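Local structure of putative TIM-barrel metal-dependent hydrolase (Mycobacterium avium subsp. paratuberculosis S397, 4DZI) at residues C[7-12]-C[365-370]; C[108-113]-C[161-166]; C[117-122]-C[189-194]; C[183-188]-C[223-228]; C[346-351]-C[382-387]. The protein is a putative metal-dependent hydrolase of the amidohydrolase family, probably working at a two-metal site in a TIM barrel. All blocks are in the same frame, centred on the assembly; numbering follows the deposited sequence.

Contact 1: residues C[7-12]-C[365-370]; sequences YRVIDV and SPVSFT
Apolar packing between Val-9 and Val-367 is one half of this contact. The two side chains cross at about a right angle, and a single methyl, CG1 of Val-367, sits against both branches of Val-9: it lies 4.1 Å from Val-9 CG2 and 4.2 Å from Val-9 CG1. The other half sets a carboxylate against a proline. Asp-11 swings its CG away from its own backbone N (chi1 -166°) and thereby brings OD2 to 3.6 Å from CB of Pro-366, a van der Waals approach to the ring. The polar needs of that carboxylate are met elsewhere: OD2 is hydrogen-bonded to Ser-355 OG, and OD1 to the backbone N of Asp-13. Bonding within 365-370 shapes the turn that carries Pro-366 and Val-367. The carbonyl O of Ser-365 takes both the N of Ser-368, at 3.0 Å, and the hydroxyl OG of Ser-368, at 2.6 Å, the hydroxyl arriving in the carbonyl plane. These two donors on one oxygen tie down the first turn of the 3-10 segment 366-370. Asp-13 is itself a cadmium ligand, and the side chain of Asp-11 stands about 8 Å from a metal ion. Asp-11 is thus a second-shell residue on strand 9-15 of the TIM barrel, whose far end delivers Asp-13 and His-15 to the metal centre, as expected of the amidohydrolase fold.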
# COMPACT_ATOMS: atom_id res chain seq x y z
N TYR C 7 11.18 28.54 25.45
CA TYR C 7 10.56 29.29 24.37
C TYR C 7 9.20 28.69 24.10
O TYR C 7 8.98 27.49 24.44
CB TYR C 7 11.42 29.21 23.10
CG TYR C 7 11.88 27.79 22.80
CD1 TYR C 7 11.06 26.91 22.04
CD2 TYR C 7 13.09 27.30 23.31
CE1 TYR C 7 11.46 25.60 21.79
CE2 TYR C 7 13.50 26.00 23.06
CZ TYR C 7 12.67 25.16 22.30
OH TYR C 7 13.12 23.86 22.09
N ARG C 8 8.30 29.49 23.53
CA ARG C 8 6.96 28.99 23.11
C ARG C 8 7.16 28.11 21.91
O ARG C 8 8.08 28.29 21.15
CB ARG C 8 6.02 30.14 22.78
CG ARG C 8 5.71 31.04 23.99
CD ARG C 8 5.23 32.41 23.52
NE ARG C 8 6.30 33.14 22.83
CZ ARG C 8 6.11 34.28 22.16
NH1 ARG C 8 7.12 34.89 21.55
NH2 ARG C 8 4.89 34.79 22.09
N VAL C 9 6.24 27.16 21.72
CA VAL C 9 6.37 26.25 20.59
C VAL C 9 5.42 26.63 19.46
O VAL C 9 4.51 27.44 19.63
CB VAL C 9 6.14 24.80 21.03
CG1 VAL C 9 7.14 24.43 22.13
CG2 VAL C 9 4.72 24.57 21.54
N ILE C 10 5.64 26.04 18.28
CA ILE C 10 4.75 26.23 17.15
C ILE C 10 4.20 24.82 16.85
O ILE C 10 4.97 23.94 16.52
CB ILE C 10 5.53 26.73 15.92
CG1 ILE C 10 6.34 28.00 16.26
CG2 ILE C 10 4.58 26.91 14.71
CD1 ILE C 10 5.50 29.22 16.53
N ASP C 11 2.91 24.62 17.04
CA ASP C 11 2.28 23.28 16.94
C ASP C 11 1.62 23.18 15.57
O ASP C 11 0.65 23.91 15.29
CB ASP C 11 1.22 23.18 18.05
CG ASP C 11 0.73 21.76 18.27
OD1 ASP C 11 0.74 20.99 17.29
OD2 ASP C 11 0.30 21.42 19.41
N VAL C 12 2.12 22.30 14.69
CA VAL C 12 1.58 22.26 13.32
C VAL C 12 0.33 21.38 13.19
O VAL C 12 -0.22 21.23 12.10
CB VAL C 12 2.63 21.85 12.27
CG1 VAL C 12 3.90 22.74 12.38
CG2 VAL C 12 3.00 20.37 12.37
N SER C 365 -1.03 16.75 26.50
CA SER C 365 -0.22 17.95 26.72
C SER C 365 0.71 18.11 25.54
O SER C 365 1.64 17.34 25.38
CB SER C 365 0.64 17.78 27.97
OG SER C 365 1.54 18.88 28.14
N PRO C 366 0.45 19.12 24.72
CA PRO C 366 1.25 19.25 23.49
C PRO C 366 2.78 19.27 23.72
O PRO C 366 3.54 18.58 23.00
CB PRO C 366 0.73 20.55 22.87
CG PRO C 366 -0.71 20.61 23.32
CD PRO C 366 -0.69 20.07 24.75
N VAL C 367 3.25 20.07 24.68
CA VAL C 367 4.71 20.15 24.84
C VAL C 367 5.33 18.83 25.34
O VAL C 367 6.55 18.70 25.33
CB VAL C 367 5.17 21.31 25.75
CG1 VAL C 367 4.80 22.67 25.13
CG2 VAL C 367 4.64 21.13 27.18
N SER C 368 4.52 17.86 25.77
CA SER C 368 5.07 16.54 26.15
C SER C 368 5.72 15.81 24.97
O SER C 368 6.37 14.78 25.15
CB SER C 368 4.02 15.65 26.83
OG SER C 368 3.05 15.25 25.89
N PHE C 369 5.56 16.34 23.77
CA PHE C 369 6.24 15.78 22.60
C PHE C 369 7.75 15.73 22.87
O PHE C 369 8.44 14.87 22.34
CB PHE C 369 5.93 16.64 21.37
CG PHE C 369 6.40 16.07 20.05
CD1 PHE C 369 7.68 16.34 19.58
CD2 PHE C 369 5.53 15.33 19.26
CE1 PHE C 369 8.11 15.87 18.37
CE2 PHE C 369 5.95 14.85 18.03
CZ PHE C 369 7.24 15.12 17.58
N THR C 370 8.28 16.64 23.69
CA THR C 370 9.70 16.65 23.92
C THR C 370 10.25 15.38 24.56
O THR C 370 11.46 15.10 24.43
CB THR C 370 10.14 17.85 24.80
OG1 THR C 370 9.45 17.79 26.04
CG2 THR C 370 9.81 19.20 24.11

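Contact 2: residues C[108-113]-C[161-166]; sequences AVMDEQ and HRIIAA
Met-110 and Asp-111, consecutive on helix 103-113, meet Arg-162 and Ile-163 at the start of strand 163-165, an instance of the helix-on-strand packing by which a TIM barrel is clothed. The two charged groups are nearly coplanar in orientation: the carboxylate of Asp-111 and the guanidinium of Arg-162 are inclined by only 15°, although the side chains as a whole run at about a right angle to each other. Both terminal nitrogens close on one oxygen: NH1 and NH2 of Arg-162 each stand 2.9 Å from OD1 of Asp-111. NH1 comes from the syn side and NH2 from the anti side, and the N-H...O angles near 140° are the price of sharing a single acceptor. Bends at chi2 (-55°) and chi3 of Arg-162 fold its chain into this position. Its rotation is fixed further by strand 115-121, since NE is hydrogen-bonded to Glu-116 O and NH2 to Ile-115 O. NH2 is thus shared between the helix carboxylate and the strand backbone, while NE is held by the strand. CB of Met-110 approaches Arg-162 NH2 obliquely, at 3.6 Å, and the thioether continues toward the strand. There the sulfur SD rests 4.0 Å from CG1 of Ile-163. A bend at chi3 swings the terminal methyl toward the strand backbone, so that CE of Met-110 ends 3.2 Å from the carbonyl O of Arg-162.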
# COMPACT_ATOMS: atom_id res chain seq x y z
N ALA C 108 -6.53 31.66 24.91
CA ALA C 108 -6.22 31.57 26.32
C ALA C 108 -5.68 30.20 26.73
O ALA C 108 -4.81 30.11 27.57
CB ALA C 108 -7.47 31.91 27.14
N VAL C 109 -6.22 29.14 26.15
CA VAL C 109 -5.68 27.79 26.37
C VAL C 109 -4.28 27.65 25.75
O VAL C 109 -3.42 27.03 26.36
CB VAL C 109 -6.67 26.72 25.84
CG1 VAL C 109 -6.03 25.33 25.75
CG2 VAL C 109 -7.86 26.65 26.78
N MET C 110 -4.06 28.22 24.56
CA MET C 110 -2.73 28.23 23.96
C MET C 110 -1.70 28.86 24.89
O MET C 110 -0.59 28.38 25.03
CB MET C 110 -2.71 28.92 22.59
CG MET C 110 -3.46 28.06 21.55
SD MET C 110 -3.81 28.93 20.07
CE MET C 110 -2.13 29.39 19.61
N ASP C 111 -2.10 29.95 25.57
CA ASP C 111 -1.18 30.56 26.53
C ASP C 111 -0.77 29.56 27.63
O ASP C 111 0.42 29.44 27.95
CB ASP C 111 -1.80 31.82 27.16
CG ASP C 111 -2.01 32.96 26.17
OD1 ASP C 111 -1.33 33.01 25.13
OD2 ASP C 111 -2.84 33.87 26.45
N GLU C 112 -1.74 28.85 28.22
CA GLU C 112 -1.47 27.83 29.24
C GLU C 112 -0.59 26.73 28.68
O GLU C 112 0.27 26.20 29.35
CB GLU C 112 -2.80 27.19 29.69
CG GLU C 112 -3.71 28.07 30.52
CD GLU C 112 -5.20 27.84 30.27
OE1 GLU C 112 -5.69 26.68 30.12
OE2 GLU C 112 -5.91 28.87 30.25
N GLN C 113 -0.79 26.39 27.41
CA GLN C 113 -0.05 25.29 26.79
C GLN C 113 1.34 25.68 26.32
O GLN C 113 2.11 24.82 25.88
CB GLN C 113 -0.84 24.81 25.57
CG GLN C 113 -2.07 24.00 25.91
CD GLN C 113 -2.95 23.76 24.70
OE1 GLN C 113 -3.06 24.60 23.79
NE2 GLN C 113 -3.66 22.61 24.70
N HIS C 161 -1.35 36.80 14.98
CA HIS C 161 -0.52 35.68 14.49
C HIS C 161 -0.41 34.51 15.46
O HIS C 161 0.65 33.87 15.56
CB HIS C 161 0.87 36.17 14.03
CG HIS C 161 0.81 37.18 12.90
ND1 HIS C 161 0.06 37.00 11.79
CD2 HIS C 161 1.44 38.43 12.75
CE1 HIS C 161 0.19 38.08 10.98
NE2 HIS C 161 1.03 38.95 11.57
N ARG C 162 -1.51 34.21 16.15
CA ARG C 162 -1.55 33.07 17.07
C ARG C 162 -2.09 31.83 16.34
O ARG C 162 -1.77 30.71 16.72
CB ARG C 162 -2.50 33.35 18.23
CG ARG C 162 -2.12 34.51 19.16
CD ARG C 162 -0.71 34.36 19.74
NE ARG C 162 -0.52 33.17 20.59
CZ ARG C 162 -0.93 33.05 21.84
NH1 ARG C 162 -1.60 34.04 22.43
NH2 ARG C 162 -0.71 31.93 22.53
N ILE C 163 -2.90 32.04 15.31
CA ILE C 163 -3.57 30.89 14.68
C ILE C 163 -3.44 30.93 13.18
O ILE C 163 -3.78 31.93 12.53
CB ILE C 163 -5.04 30.82 15.13
CG1 ILE C 163 -5.09 30.35 16.58
CG2 ILE C 163 -5.87 29.97 14.16
CD1 ILE C 163 -6.47 30.30 17.20
N ILE C 164 -2.90 29.86 12.60
CA ILE C 164 -2.89 29.73 11.15
C ILE C 164 -4.01 28.75 10.81
O ILE C 164 -3.83 27.55 11.01
CB ILE C 164 -1.53 29.16 10.68
CG1 ILE C 164 -0.40 30.13 11.04
CG2 ILE C 164 -1.57 28.87 9.18
CD1 ILE C 164 -0.62 31.51 10.49
N ALA C 165 -5.18 29.25 10.39
CA ALA C 165 -6.28 28.34 10.05
C ALA C 165 -6.20 28.06 8.57
O ALA C 165 -6.37 28.95 7.77
CB ALA C 165 -7.64 28.95 10.43
N ALA C 166 -5.98 26.79 8.22
CA ALA C 166 -5.74 26.43 6.85
C ALA C 166 -7.03 26.13 6.09
O ALA C 166 -7.74 25.17 6.41
CB ALA C 166 -4.81 25.21 6.83

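Contact 3: residues C[117-122]-C[189-194]; sequences TAFMLP and AKLVLV
Phe-119 meets Leu-191 through CD2 of its ring and the atoms next to it. Its CB leaves the backbone toward segment 189-194 and passes the carbonyl O of Val-12 on the adjoining strand. At CG the ring begins to feel CD2 of Leu-191, 4.2 Å away. The small second torsion (chi2 11°) sets the ring almost in line with the CA-CB bond and pushes CD2 outward, away from CA. This CD2 of Phe-119 is the atom that touches closest, at 3.5 Å from CD2 of Leu-191. One step further out, CE2 of Phe-119 is 3.9 Å from the same methyl, which approaches the ring obliquely. The side chain also touches Val-12 and Ile-164. Phe-119 and Leu-121 alternate with Ala-118 and Met-120, which face outward, as in a TIM barrel, where every second side chain fills the interior; here side chains of strand 115-121 and of segment 189-194 meet inside, past strand 163-165, which stands between the two strands. Two residues on, Leu-193 also points inward. Its CD1 is directed at the Pro-122 ring and comes to 3.4 Å from CD of Pro-122, tighter than usual van der Waals contact, while CD2 of Leu-121 lies 4.2 Å from CD1 of Leu-193. The side chain of Leu-121 stands about 5 Å from a cadmium ion, and the carbonyls of Leu-121 and Pro-122 accept weak hydrogen bonds from ND1 of His-15, a metal ligand.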
# COMPACT_ATOMS: atom_id res chain seq x y z
N THR C 117 2.03 29.71 18.21
CA THR C 117 1.18 29.65 17.01
C THR C 117 0.75 28.20 16.82
O THR C 117 1.56 27.32 16.98
CB THR C 117 1.93 30.13 15.74
OG1 THR C 117 2.35 31.50 15.92
CG2 THR C 117 1.05 30.08 14.48
N ALA C 118 -0.53 28.00 16.54
CA ALA C 118 -1.06 26.66 16.26
C ALA C 118 -1.57 26.67 14.83
O ALA C 118 -2.23 27.64 14.43
CB ALA C 118 -2.21 26.38 17.21
N PHE C 119 -1.35 25.57 14.09
CA PHE C 119 -2.03 25.38 12.79
C PHE C 119 -3.38 24.77 13.14
O PHE C 119 -3.42 23.76 13.83
CB PHE C 119 -1.26 24.43 11.88
CG PHE C 119 0.08 24.94 11.41
CD1 PHE C 119 0.68 26.08 11.94
CD2 PHE C 119 0.77 24.23 10.43
CE1 PHE C 119 1.93 26.51 11.47
CE2 PHE C 119 2.00 24.64 9.96
CZ PHE C 119 2.58 25.79 10.48
N MET C 120 -4.47 25.40 12.73
CA MET C 120 -5.82 24.96 13.14
C MET C 120 -6.47 24.29 11.93
O MET C 120 -6.64 24.91 10.87
CB MET C 120 -6.67 26.14 13.62
CG MET C 120 -6.30 26.62 15.03
SD MET C 120 -6.64 25.42 16.36
CE MET C 120 -8.40 25.32 16.20
N LEU C 121 -6.80 23.00 12.09
CA LEU C 121 -7.11 22.14 10.97
C LEU C 121 -8.48 21.51 11.22
O LEU C 121 -8.89 21.37 12.36
CB LEU C 121 -6.04 21.02 10.85
CG LEU C 121 -4.61 21.57 10.88
CD1 LEU C 121 -3.60 20.44 10.79
CD2 LEU C 121 -4.36 22.50 9.70
N PRO C 122 -9.19 21.11 10.15
CA PRO C 122 -10.55 20.64 10.28
C PRO C 122 -10.64 19.25 10.90
O PRO C 122 -9.65 18.49 10.95
CB PRO C 122 -11.06 20.55 8.82
CG PRO C 122 -10.02 21.18 7.97
CD PRO C 122 -8.73 21.01 8.76
N ALA C 189 -4.27 33.71 3.90
CA ALA C 189 -3.89 32.33 4.25
C ALA C 189 -2.38 32.10 4.11
O ALA C 189 -1.77 32.56 3.14
CB ALA C 189 -4.65 31.34 3.36
N LYS C 190 -1.83 31.35 5.04
CA LYS C 190 -0.40 31.06 5.09
C LYS C 190 -0.11 29.57 4.84
O LYS C 190 1.06 29.16 4.73
CB LYS C 190 0.20 31.49 6.44
CG LYS C 190 0.00 32.97 6.77
CD LYS C 190 0.61 33.86 5.72
CE LYS C 190 0.72 35.31 6.24
NZ LYS C 190 -0.62 35.89 6.54
N LEU C 191 -1.18 28.78 4.83
CA LEU C 191 -1.08 27.31 4.62
C LEU C 191 -2.42 26.92 4.00
O LEU C 191 -3.47 27.44 4.42
CB LEU C 191 -0.89 26.57 5.96
CG LEU C 191 -0.91 25.03 5.94
CD1 LEU C 191 0.25 24.45 5.13
CD2 LEU C 191 -0.86 24.50 7.37
N VAL C 192 -2.41 26.06 2.97
CA VAL C 192 -3.68 25.56 2.44
C VAL C 192 -3.66 24.03 2.52
O VAL C 192 -2.58 23.42 2.40
CB VAL C 192 -3.96 26.00 0.99
CG1 VAL C 192 -3.82 27.51 0.84
CG2 VAL C 192 -3.01 25.27 0.04
N LEU C 193 -4.82 23.42 2.68
CA LEU C 193 -4.88 21.95 2.72
C LEU C 193 -5.41 21.43 1.40
O LEU C 193 -6.46 21.85 0.93
CB LEU C 193 -5.85 21.49 3.82
CG LEU C 193 -5.44 21.98 5.20
CD1 LEU C 193 -6.46 21.43 6.20
CD2 LEU C 193 -4.03 21.53 5.57
N VAL C 194 -4.69 20.49 0.78
CA VAL C 194 -5.24 19.76 -0.34
C VAL C 194 -5.36 18.32 0.14
O VAL C 194 -4.49 17.86 0.89
CB VAL C 194 -4.30 19.85 -1.56
CG1 VAL C 194 -4.72 18.87 -2.68
CG2 VAL C 194 -4.30 21.28 -2.13

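Contact 4: residues C[183-188]-C[223-228]; sequences FVLARG and AGVPVG
The carbonyl O of Leu-185, the residue whose side chain spans to Ala-223 and Val-225, accepts a hydrogen bond from the N of Gly-188 at 3.0 Å. Together with the bond from Ala-189 N to Val-184 O it forms the Schellman motif that ends helix 174-186, with Gly-188 at positive phi as the C-prime residue. A second Schellman motif, at Gly-224, ends helix 214-223, so the contact joins two helix C-termini. Leu-185 does the bridging. Its two methyls are shared out: CD1 lies 3.9 Å from the CB of Ala-223, while CD2 lies 3.6 Å from CG2 of Val-225. That same CD2 of Leu-185 is also 4.0 Å from Ala-223 CB, so this one methyl touches both partners. The Leu-185 and Val-225 side chains run antiparallel, each passing the other's flank. On the same terminal turn, Arg-187 folds its guanidinium over Phe-183, whose CE2 stands 3.8 Å above the centre of that flat group. NH2 of Arg-187 is tied in turn to Asp-151 by a salt bridge, and both Phe-183 and Arg-187 pack on Leu-148 of helix 136-153. Val-184 and Val-225 both touch Val-192 of strand 192-193. The end of helix 174-186 thus lies over strand 192-193, with helix 136-153 against it and the end of helix 214-223 meeting it through Leu-185.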
# COMPACT_ATOMS: atom_id res chain seq x y z
N PHE C 183 -8.61 33.72 -3.75
CA PHE C 183 -9.47 34.23 -2.69
C PHE C 183 -8.83 34.03 -1.31
O PHE C 183 -8.79 34.96 -0.52
CB PHE C 183 -10.86 33.58 -2.74
CG PHE C 183 -11.60 33.68 -1.43
CD1 PHE C 183 -11.57 32.63 -0.52
CD2 PHE C 183 -12.33 34.81 -1.12
CE1 PHE C 183 -12.24 32.72 0.69
CE2 PHE C 183 -13.01 34.91 0.08
CZ PHE C 183 -12.97 33.86 0.99
N VAL C 184 -8.34 32.82 -1.01
CA VAL C 184 -7.75 32.58 0.33
C VAL C 184 -6.41 33.30 0.54
O VAL C 184 -6.15 33.80 1.62
CB VAL C 184 -7.67 31.06 0.72
CG1 VAL C 184 -9.06 30.42 0.66
CG2 VAL C 184 -6.66 30.31 -0.15
N LEU C 185 -5.59 33.37 -0.51
CA LEU C 185 -4.34 34.14 -0.46
C LEU C 185 -4.65 35.62 -0.22
O LEU C 185 -3.98 36.27 0.59
CB LEU C 185 -3.56 33.97 -1.76
CG LEU C 185 -2.89 32.61 -1.99
CD1 LEU C 185 -2.14 32.61 -3.31
CD2 LEU C 185 -1.93 32.31 -0.85
N ALA C 186 -5.65 36.16 -0.91
CA ALA C 186 -6.01 37.55 -0.64
C ALA C 186 -6.50 37.77 0.80
O ALA C 186 -6.32 38.85 1.36
CB ALA C 186 -7.02 38.06 -1.65
N ARG C 187 -7.12 36.76 1.42
CA ARG C 187 -7.52 36.87 2.81
C ARG C 187 -6.39 36.51 3.80
O ARG C 187 -6.60 36.41 4.99
CB ARG C 187 -8.75 36.01 3.10
CG ARG C 187 -10.06 36.49 2.46
CD ARG C 187 -10.94 37.19 3.50
NE ARG C 187 -12.27 37.53 2.98
CZ ARG C 187 -13.43 36.92 3.30
NH1 ARG C 187 -14.56 37.35 2.75
NH2 ARG C 187 -13.48 35.91 4.17
N GLY C 188 -5.18 36.33 3.29
CA GLY C 188 -4.04 36.15 4.16
C GLY C 188 -3.69 34.72 4.56
O GLY C 188 -2.88 34.52 5.43
N ALA C 223 3.55 32.50 -4.01
CA ALA C 223 3.12 33.16 -2.78
C ALA C 223 3.92 32.72 -1.55
O ALA C 223 3.82 33.32 -0.49
CB ALA C 223 1.63 32.92 -2.55
N GLY C 224 4.71 31.66 -1.69
CA GLY C 224 5.45 31.10 -0.56
C GLY C 224 4.55 30.40 0.45
O GLY C 224 4.94 30.22 1.62
N VAL C 225 3.39 29.94 -0.00
CA VAL C 225 2.42 29.27 0.86
C VAL C 225 2.46 27.75 0.62
O VAL C 225 2.21 27.28 -0.52
CB VAL C 225 0.99 29.82 0.59
CG1 VAL C 225 -0.08 28.91 1.18
CG2 VAL C 225 0.86 31.25 1.14
N PRO C 226 2.78 26.97 1.67
CA PRO C 226 2.85 25.51 1.49
C PRO C 226 1.49 24.86 1.27
O PRO C 226 0.46 25.39 1.69
CB PRO C 226 3.47 25.00 2.80
CG PRO C 226 3.87 26.20 3.59
CD PRO C 226 3.14 27.39 3.04
N VAL C 227 1.51 23.70 0.63
CA VAL C 227 0.34 22.84 0.60
C VAL C 227 0.49 21.86 1.74
O VAL C 227 1.54 21.24 1.92
CB VAL C 227 0.19 22.10 -0.75
CG1 VAL C 227 1.50 21.39 -1.15
CG2 VAL C 227 -1.00 21.14 -0.70
N GLY C 228 -0.57 21.71 2.53
CA GLY C 228 -0.53 20.71 3.59
C GLY C 228 -1.42 19.54 3.24
O GLY C 228 -2.47 19.72 2.62

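Contact 5: residues C[346-351]-C[382-387]; sequences IGVDKI and RKIMRD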
# COMPACT_ATOMS: atom_id res chain seq x y z
N ILE C 346 15.57 12.22 6.36
CA ILE C 346 15.08 13.42 5.71
C ILE C 346 15.75 14.70 6.16
O ILE C 346 15.58 15.74 5.52
CB ILE C 346 13.55 13.58 5.87
CG1 ILE C 346 13.18 13.82 7.33
CG2 ILE C 346 12.82 12.36 5.32
CD1 ILE C 346 11.71 14.19 7.56
N GLY C 347 16.52 14.62 7.25
CA GLY C 347 17.20 15.81 7.82
C GLY C 347 16.41 16.33 9.00
O GLY C 347 15.16 16.40 8.95
N VAL C 348 17.10 16.68 10.08
CA VAL C 348 16.40 17.16 11.25
C VAL C 348 15.57 18.41 10.93
O VAL C 348 14.55 18.68 11.60
CB VAL C 348 17.40 17.44 12.37
CG1 VAL C 348 18.31 18.59 11.97
CG2 VAL C 348 16.67 17.73 13.67
N ASP C 349 15.97 19.17 9.90
CA ASP C 349 15.26 20.41 9.59
C ASP C 349 13.87 20.18 9.01
O ASP C 349 13.07 21.12 8.89
CB ASP C 349 16.07 21.30 8.65
CG ASP C 349 16.37 20.62 7.32
OD1 ASP C 349 17.11 19.61 7.31
OD2 ASP C 349 15.85 21.10 6.29
N LYS C 350 13.55 18.93 8.63
CA LYS C 350 12.25 18.66 8.04
C LYS C 350 11.26 18.01 9.01
O LYS C 350 10.12 17.72 8.63
CB LYS C 350 12.43 17.77 6.79
CG LYS C 350 13.08 18.54 5.64
CD LYS C 350 12.30 19.82 5.32
CE LYS C 350 12.53 20.30 3.89
NZ LYS C 350 13.75 21.12 3.82
N ILE C 351 11.70 17.81 10.26
CA ILE C 351 10.84 17.15 11.26
C ILE C 351 10.06 18.21 12.04
O ILE C 351 10.65 19.15 12.58
CB ILE C 351 11.69 16.30 12.21
CG1 ILE C 351 12.37 15.17 11.43
CG2 ILE C 351 10.85 15.73 13.34
CD1 ILE C 351 13.28 14.32 12.31
N ARG C 382 14.97 22.75 19.55
CA ARG C 382 14.41 24.07 19.18
C ARG C 382 13.96 24.10 17.72
O ARG C 382 12.94 24.73 17.39
CB ARG C 382 15.41 25.19 19.51
CG ARG C 382 15.20 26.55 18.85
CD ARG C 382 14.05 27.33 19.47
NE ARG C 382 13.93 28.68 18.93
CZ ARG C 382 14.27 29.80 19.60
NH1 ARG C 382 14.77 29.73 20.83
NH2 ARG C 382 14.08 30.98 19.02
N LYS C 383 14.64 23.37 16.83
CA LYS C 383 14.20 23.32 15.44
C LYS C 383 12.90 22.55 15.35
O LYS C 383 11.95 22.99 14.72
CB LYS C 383 15.22 22.62 14.52
CG LYS C 383 16.52 23.40 14.36
CD LYS C 383 17.44 22.63 13.43
CE LYS C 383 18.61 23.55 13.05
NZ LYS C 383 19.48 22.99 11.98
N ILE C 384 12.88 21.37 15.96
CA ILE C 384 11.71 20.48 15.86
C ILE C 384 10.47 21.10 16.52
O ILE C 384 9.35 21.03 15.98
CB ILE C 384 12.04 19.12 16.48
CG1 ILE C 384 13.07 18.41 15.58
CG2 ILE C 384 10.79 18.26 16.59
CD1 ILE C 384 13.63 17.16 16.21
N MET C 385 10.67 21.74 17.66
CA MET C 385 9.54 22.33 18.39
C MET C 385 9.06 23.70 17.94
O MET C 385 7.97 24.13 18.30
CB MET C 385 9.88 22.40 19.89
CG MET C 385 10.16 21.06 20.55
SD MET C 385 8.79 19.86 20.45
CE MET C 385 7.51 20.64 21.41
N ARG C 386 9.88 24.39 17.16
CA ARG C 386 9.55 25.75 16.79
C ARG C 386 10.07 26.21 15.44
O ARG C 386 9.31 26.64 14.58
CB ARG C 386 10.09 26.66 17.89
CG ARG C 386 9.83 28.11 17.63
CD ARG C 386 10.38 28.96 18.75
NE ARG C 386 10.15 30.33 18.32
CZ ARG C 386 9.02 31.02 18.49
NH1 ARG C 386 7.98 30.53 19.17
NH2 ARG C 386 8.93 32.24 17.96
N ASP C 387 11.39 26.15 15.22
CA ASP C 387 11.89 26.87 14.06
C ASP C 387 11.69 26.19 12.71
O ASP C 387 11.61 26.86 11.68
CB ASP C 387 13.33 27.24 14.29
CG ASP C 387 13.46 28.31 15.36
OD1 ASP C 387 12.65 29.25 15.35
OD2 ASP C 387 14.36 28.22 16.19
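Val-348 and Ile-351 both pack on Ile-384 of helix 378-393, joining the short 3-10 turn 348-350 to one of the helices that surround the TIM barrel. The walk begins at Gly-347, whose positive phi ends helix 339-346 and whose carbonyl O accepts the N of Lys-350 at 3.0 Å. Val-348 follows with its two branches divided. CG1 of Val-348 comes to 4.4 Å from CD of Lys-383, a loose touch. A chi1 of 65° places CG1 between the backbone N and the carbonyl carbon and turns CG2 anti to N, where CG2 of Val-348 lies 4.0 Å from CD1 of Ile-384, the two side chains crossing at about a right angle. Lys-350 turns elsewhere and forms a cation-pi contact with Trp-330. With Ile-351 the relation changes: its side chain and that of Ile-384 run parallel, flank to flank, and their CG2 methyls are 4.1 Å apart. Ile-384 lies in a wider pi-type turn of the helix, with Asp-387 N bonded to Arg-382 O at 3.0 Å. The carbonyl of Ile-351 accepts a hydrogen bond from ND2 of Asn-388, and this O of Ile-351 lies 3.7 Å from CA of Ile-384.

How the contacts relate
All five contacts lie within one amidohydrolase barrel. Contact 1 closes the longest loop, tying the first strand to a loop late in the chain, and contacts 2, 3 and 4 are nested inside it. Contacts 2 and 3 cross along the chain, as do 3 and 4, and each pair shares a sheet; their centres are about 12 and 10 Å apart. Strands 9-15 and 115-121 link contact 1 to contact 3 through backbone bonds, with centres about 17 Å apart. Contact 5 crosses contact 1, with centres about 12 Å apart, placing helix 378-393 against the first strand. Such interleaving joins the chain's two ends and brings the early and late metal ligands together.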